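Local coordinates for lipid binding protein (Grifola frondosa, PDB 5H0Q) that binds lipid and probably recognises sphingomyelin and cholesterol together in membrane domains, at residues I7-L12 and E22-A27; T100-T105 and I118-T123. One frame throughout, in Å; residues are numbered along the deposited sequence.

Contact 1. Residues I7-L12 and E22-A27; sequences IDEQYL and EVITQA
Ile24 sets CG1 anti to its carbonyl carbon (chi1 -68°), which leaves CG2 anti to the backbone N; CD1 then extends on from CG1 (chi2 170°), and both methyl groups reach Leu12. The contact packs the short N-capped helix 9-13 against the residue just ahead of the N-cap of helix 26-35. Ile24 CG2 lies 3.6 Å from Leu12 CD2, the nearest pairing, with the two side chains running obliquely past one another. Ile24 CD1 sits 4.0 Å from Leu12 CB and also approaches the start of the first helix, 4.1 Å from Glu9 O. Glu9, fully extended, adds the aliphatic part of its chain: its CG is 4.3 Å from Ile24 CD1, while its carboxylate is turned to a salt bridge between OE2 and Arg13 NE. Arg13 also makes a weak hydrogen bond to Glu22 O, so a polar link accompanies the apolar one. Leu12 is buried and also touches Asp28 and Val32 of helix 26-35 and Tyr18. Thr25, directly after Ile24, caps helix 26-35 with its side chain, and its N donates to Asp28 OD2, a pairing consistent with a capping box. At the other helix start Asp8 is the N-cap: its OD1 accepts from Tyr11 N at 3.2 Å with an N-H...O angle of 166°.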
loop_
_atom_site.group_PDB
_atom_site.type_symbol
_atom_site.label_atom_id
_atom_site.label_comp_id
_atom_site.label_asym_id
_atom_site.label_seq_id
_atom_site.Cartn_x
_atom_site.Cartn_y
_atom_site.Cartn_z
ATOM N N ILE A 7 0.435 12.568 11.399
ATOM C CA ILE A 7 0.239 12.352 12.824
ATOM C C ILE A 7 1.629 12.144 13.413
ATOM O O ILE A 7 2.213 11.072 13.273
ATOM C CB ILE A 7 -0.694 11.170 13.093
ATOM C CG1 ILE A 7 -2.085 11.501 12.518
ATOM C CG2 ILE A 7 -0.783 10.880 14.572
ATOM C CD1 ILE A 7 -3.045 10.357 12.582
ATOM N N ASP A 8 2.171 13.211 13.992
ATOM C CA ASP A 8 3.536 13.198 14.520
ATOM C C ASP A 8 3.533 13.660 15.970
ATOM O O ASP A 8 2.484 13.713 16.614
ATOM C CB ASP A 8 4.439 14.094 13.674
ATOM C CG ASP A 8 3.878 15.491 13.492
ATOM O OD1 ASP A 8 2.937 15.895 14.225
ATOM O OD2 ASP A 8 4.399 16.221 12.620
ATOM N N GLU A 9 4.714 13.974 16.527
ATOM C CA GLU A 9 4.749 14.316 17.945
ATOM C C GLU A 9 3.864 15.514 18.255
ATOM O O GLU A 9 3.164 15.531 19.273
ATOM C CB GLU A 9 6.195 14.598 18.403
ATOM C CG GLU A 9 6.269 15.070 19.844
ATOM C CD GLU A 9 7.694 15.317 20.338
ATOM O OE1 GLU A 9 8.625 14.942 19.610
ATOM O OE2 GLU A 9 7.836 15.878 21.446
ATOM N N GLN A 10 3.891 16.536 17.403
ATOM C CA GLN A 10 3.134 17.750 17.696
ATOM C C GLN A 10 1.631 17.490 17.693
ATOM O O GLN A 10 0.891 18.099 18.473
ATOM C CB GLN A 10 3.486 18.839 16.686
ATOM C CG GLN A 10 4.796 19.517 16.977
ATOM C CD GLN A 10 4.741 20.340 18.250
ATOM O OE1 GLN A 10 3.794 21.096 18.470
ATOM N NE2 GLN A 10 5.749 20.187 19.101
ATOM N N TYR A 11 1.161 16.634 16.784
ATOM C CA TYR A 11 -0.235 16.197 16.795
ATOM C C TYR A 11 -0.594 15.557 18.131
ATOM O O TYR A 11 -1.602 15.894 18.746
ATOM C CB TYR A 11 -0.445 15.216 15.640
ATOM C CG TYR A 11 -1.870 14.779 15.293
ATOM C CD1 TYR A 11 -2.413 15.085 14.058
ATOM C CD2 TYR A 11 -2.627 13.988 16.154
ATOM C CE1 TYR A 11 -3.680 14.643 13.694
ATOM C CE2 TYR A 11 -3.901 13.533 15.784
ATOM C CZ TYR A 11 -4.396 13.862 14.561
ATOM O OH TYR A 11 -5.630 13.390 14.243
ATOM N N LEU A 12 0.253 14.654 18.636
ATOM C CA LEU A 12 -0.125 13.980 19.876
ATOM C C LEU A 12 0.015 14.868 21.098
ATOM O O LEU A 12 -0.706 14.657 22.083
ATOM C CB LEU A 12 0.687 12.707 20.079
ATOM C CG LEU A 12 0.073 11.440 19.490
ATOM C CD1 LEU A 12 0.071 11.454 17.960
ATOM C CD2 LEU A 12 0.758 10.189 20.035
ATOM N N GLU A 22 6.130 12.232 29.054
ATOM C CA GLU A 22 7.523 12.641 28.935
ATOM C C GLU A 22 8.065 12.323 27.551
ATOM O O GLU A 22 8.661 13.188 26.899
ATOM C CB GLU A 22 8.364 11.967 30.022
ATOM C CG GLU A 22 7.949 12.371 31.427
ATOM C CD GLU A 22 8.543 11.484 32.493
ATOM O OE1 GLU A 22 9.720 11.090 32.355
ATOM O OE2 GLU A 22 7.828 11.179 33.470
ATOM N N VAL A 23 7.830 11.105 27.063
ATOM C CA VAL A 23 8.278 10.682 25.738
ATOM C C VAL A 23 7.112 10.078 24.974
ATOM O O VAL A 23 6.574 9.039 25.373
ATOM C CB VAL A 23 9.432 9.668 25.818
ATOM C CG1 VAL A 23 9.829 9.215 24.428
ATOM C CG2 VAL A 23 10.592 10.271 26.533
ATOM N N ILE A 24 6.777 10.684 23.842
ATOM C CA ILE A 24 5.757 10.161 22.942
ATOM C C ILE A 24 6.457 9.224 21.973
ATOM O O ILE A 24 7.384 9.629 21.262
ATOM C CB ILE A 24 5.027 11.301 22.215
ATOM C CG1 ILE A 24 4.195 12.070 23.252
ATOM C CG2 ILE A 24 4.156 10.772 21.066
ATOM C CD1 ILE A 24 3.622 13.327 22.735
ATOM N N THR A 25 6.037 7.968 21.965
ATOM C CA THR A 25 6.765 6.935 21.261
ATOM C C THR A 25 6.235 6.759 19.847
ATOM O O THR A 25 5.160 7.247 19.475
ATOM C CB THR A 25 6.673 5.607 22.005
ATOM O OG1 THR A 25 5.316 5.147 21.970
ATOM C CG2 THR A 25 7.113 5.753 23.454
ATOM N N GLN A 26 6.965 5.971 19.075
ATOM C CA GLN A 26 6.479 5.571 17.766
ATOM C C GLN A 26 5.234 4.717 17.890
ATOM O O GLN A 26 4.303 4.834 17.072
ATOM C CB GLN A 26 7.556 4.813 16.989
ATOM C CG GLN A 26 8.457 5.677 16.134
ATOM C CD GLN A 26 8.920 4.943 14.897
ATOM O OE1 GLN A 26 9.843 4.137 14.956
ATOM N NE2 GLN A 26 8.262 5.201 13.770
ATOM N N ALA A 27 5.165 3.890 18.939
ATOM C CA ALA A 27 3.968 3.100 19.180
ATOM C C ALA A 27 2.770 3.994 19.448
ATOM O O ALA A 27 1.667 3.700 18.989
ATOM C CB ALA A 27 4.174 2.151 20.353
#

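Contact 2. Residues T100-T105 and I118-T123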
loop_
_atom_site.group_PDB
_atom_site.type_symbol
_atom_site.label_atom_id
_atom_site.label_comp_id
_atom_site.label_asym_id
_atom_site.label_seq_id
_atom_site.Cartn_x
_atom_site.Cartn_y
_atom_site.Cartn_z
ATOM N N THR A 100 -2.073 7.394 0.316
ATOM C CA THR A 100 -1.930 7.712 -1.089
ATOM C C THR A 100 -2.784 6.755 -1.916
ATOM O O THR A 100 -3.204 5.693 -1.451
ATOM C CB THR A 100 -0.477 7.689 -1.528
ATOM O OG1 THR A 100 -0.376 8.308 -2.808
ATOM C CG2 THR A 100 0.085 6.275 -1.579
ATOM N N VAL A 101 -3.078 7.174 -3.145
ATOM C CA VAL A 101 -3.925 6.417 -4.057
ATOM C C VAL A 101 -3.286 6.447 -5.431
ATOM O O VAL A 101 -2.818 7.496 -5.887
ATOM C CB VAL A 101 -5.354 6.996 -4.124
ATOM C CG1 VAL A 101 -6.198 6.222 -5.133
ATOM C CG2 VAL A 101 -5.984 6.953 -2.742
ATOM N N PHE A 102 -3.302 5.311 -6.112
ATOM C CA PHE A 102 -2.842 5.279 -7.488
ATOM C C PHE A 102 -3.532 4.141 -8.218
ATOM O O PHE A 102 -4.126 3.250 -7.607
ATOM C CB PHE A 102 -1.313 5.130 -7.560
ATOM C CG PHE A 102 -0.782 3.832 -6.977
ATOM C CD1 PHE A 102 -0.676 2.695 -7.758
ATOM C CD2 PHE A 102 -0.366 3.764 -5.663
ATOM C CE1 PHE A 102 -0.197 1.505 -7.227
ATOM C CE2 PHE A 102 0.137 2.588 -5.134
ATOM C CZ PHE A 102 0.216 1.457 -5.922
ATOM N N ILE A 103 -3.450 4.188 -9.544
ATOM C CA ILE A 103 -3.957 3.124 -10.385
ATOM C C ILE A 103 -2.786 2.407 -11.040
ATOM O O ILE A 103 -1.757 2.999 -11.362
ATOM C CB ILE A 103 -4.961 3.671 -11.432
ATOM C CG1 ILE A 103 -5.598 2.526 -12.223
ATOM C CG2 ILE A 103 -4.305 4.638 -12.389
ATOM C CD1 ILE A 103 -6.728 2.952 -13.138
ATOM N N HIS A 104 -2.965 1.118 -11.248
ATOM C CA HIS A 104 -2.089 0.335 -12.106
ATOM C C HIS A 104 -2.984 -0.465 -13.031
ATOM O O HIS A 104 -3.949 -1.073 -12.566
ATOM C CB HIS A 104 -1.187 -0.586 -11.272
ATOM C CG HIS A 104 -0.046 -1.154 -12.042
ATOM N ND1 HIS A 104 -0.132 -2.337 -12.742
ATOM C CD2 HIS A 104 1.223 -0.703 -12.222
ATOM C CE1 HIS A 104 1.038 -2.602 -13.302
ATOM N NE2 HIS A 104 1.873 -1.621 -13.012
ATOM N N THR A 105 -2.688 -0.456 -14.322
ATOM C CA THR A 105 -3.569 -1.074 -15.302
ATOM C C THR A 105 -2.800 -2.038 -16.181
ATOM O O THR A 105 -1.577 -1.983 -16.279
ATOM C CB THR A 105 -4.241 -0.043 -16.225
ATOM O OG1 THR A 105 -3.302 0.438 -17.199
ATOM C CG2 THR A 105 -4.770 1.115 -15.443
ATOM N N ILE A 118 4.943 -1.955 -5.150
ATOM C CA ILE A 118 5.657 -0.811 -4.612
ATOM C C ILE A 118 6.317 -1.290 -3.333
ATOM O O ILE A 118 5.737 -2.093 -2.597
ATOM C CB ILE A 118 4.738 0.403 -4.341
ATOM C CG1 ILE A 118 4.124 0.879 -5.655
ATOM C CG2 ILE A 118 5.551 1.547 -3.735
ATOM C CD1 ILE A 118 3.338 2.161 -5.544
ATOM N N VAL A 119 7.531 -0.821 -3.090
ATOM C CA VAL A 119 8.285 -1.147 -1.885
ATOM C C VAL A 119 8.508 0.156 -1.142
ATOM O O VAL A 119 9.098 1.098 -1.695
ATOM C CB VAL A 119 9.624 -1.831 -2.192
ATOM C CG1 VAL A 119 10.368 -2.088 -0.886
ATOM C CG2 VAL A 119 9.415 -3.122 -2.935
ATOM N N TYR A 120 8.012 0.228 0.088
ATOM C CA TYR A 120 8.188 1.398 0.936
ATOM C C TYR A 120 9.210 1.111 2.028
ATOM O O TYR A 120 9.187 0.041 2.639
ATOM C CB TYR A 120 6.869 1.816 1.605
ATOM C CG TYR A 120 5.810 2.355 0.667
ATOM C CD1 TYR A 120 5.948 3.609 0.095
ATOM C CD2 TYR A 120 4.707 1.592 0.330
ATOM C CE1 TYR A 120 4.987 4.099 -0.789
ATOM C CE2 TYR A 120 3.745 2.082 -0.538
ATOM C CZ TYR A 120 3.909 3.323 -1.092
ATOM O OH TYR A 120 2.948 3.777 -1.951
ATOM N N GLY A 121 10.055 2.094 2.318
ATOM C CA GLY A 121 11.012 2.004 3.410
ATOM C C GLY A 121 10.532 2.764 4.632
ATOM O O GLY A 121 9.936 3.832 4.517
ATOM N N THR A 122 10.857 2.229 5.803
ATOM C CA THR A 122 10.535 2.853 7.077
ATOM C C THR A 122 11.773 3.489 7.690
ATOM O O THR A 122 12.902 3.250 7.274
ATOM C CB THR A 122 9.959 1.828 8.054
ATOM O OG1 THR A 122 11.005 0.919 8.471
ATOM C CG2 THR A 122 8.766 1.077 7.446
ATOM N N THR A 123 11.546 4.261 8.749
ATOM C CA THR A 123 12.651 4.937 9.417
ATOM C C THR A 123 13.508 3.975 10.220
ATOM O O THR A 123 14.667 4.300 10.507
ATOM C CB THR A 123 12.122 6.036 10.347
ATOM O OG1 THR A 123 11.100 5.489 11.186
ATOM C CG2 THR A 123 11.559 7.183 9.540
#
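Strands 100-105 and 118-121 run nearly antiparallel, at 158°, but their axes come no closer than 12.6 Å, so side chains alone bridge the gap. Phe102, with CG between its backbone N and carbonyl carbon (chi1 63°), meets Ile118 coming from the opposite direction. The touching atom is Ile118 CD1, 3.2 Å from Phe102 CZ and 3.3 Å from Phe102 CE2, a tight fit of a methyl group against the far end of the ring, approached obliquely. Ile118 CG1 follows at 4.0 Å from Phe102 CZ. The two strands belong to the two sheets of a beta sandwich, and Phe102, Ile118, Thr100 and Tyr120 are buried between the sheets: Phe102 also rests on Val63 of its own sheet, Tyr120 on Ile73 and Ala75 of the other. Alternate residues Val101 and Ile103 instead touch helix 41-55. Tyr120 reaches across with its hydroxyl, which lies 3.8 Å from Thr100 CG2 and 4.4 Å from Phe102 CE2. Thr100 OG1 is hydrogen-bonded to Met1 O. Ile118 CG2 packs over one face of the Tyr120 ring, 3.6 Å above its plane and displaced toward the rim.

In the fold
Contact 1 and contact 2 follow one another along the chain, the first closing before the second opens, and their centres are about 24 Å apart. Contact 2 lies deep in the sandwich, its centre about 5 Å from that of the chain, whereas contact 1 belongs to an N-terminal helical corner about 23 Å out. The corner still borders the sheets. Gln26 NE2 lies 3.8 Å from Thr123 OG1, a packing contact at the end of the segment 118-123. Ile7 is hydrogen-bonded through its backbone to Asn96, shortly before strand 99-105. Strand 2-3, just ahead of segment 7-12, pairs antiparallel with that same strand.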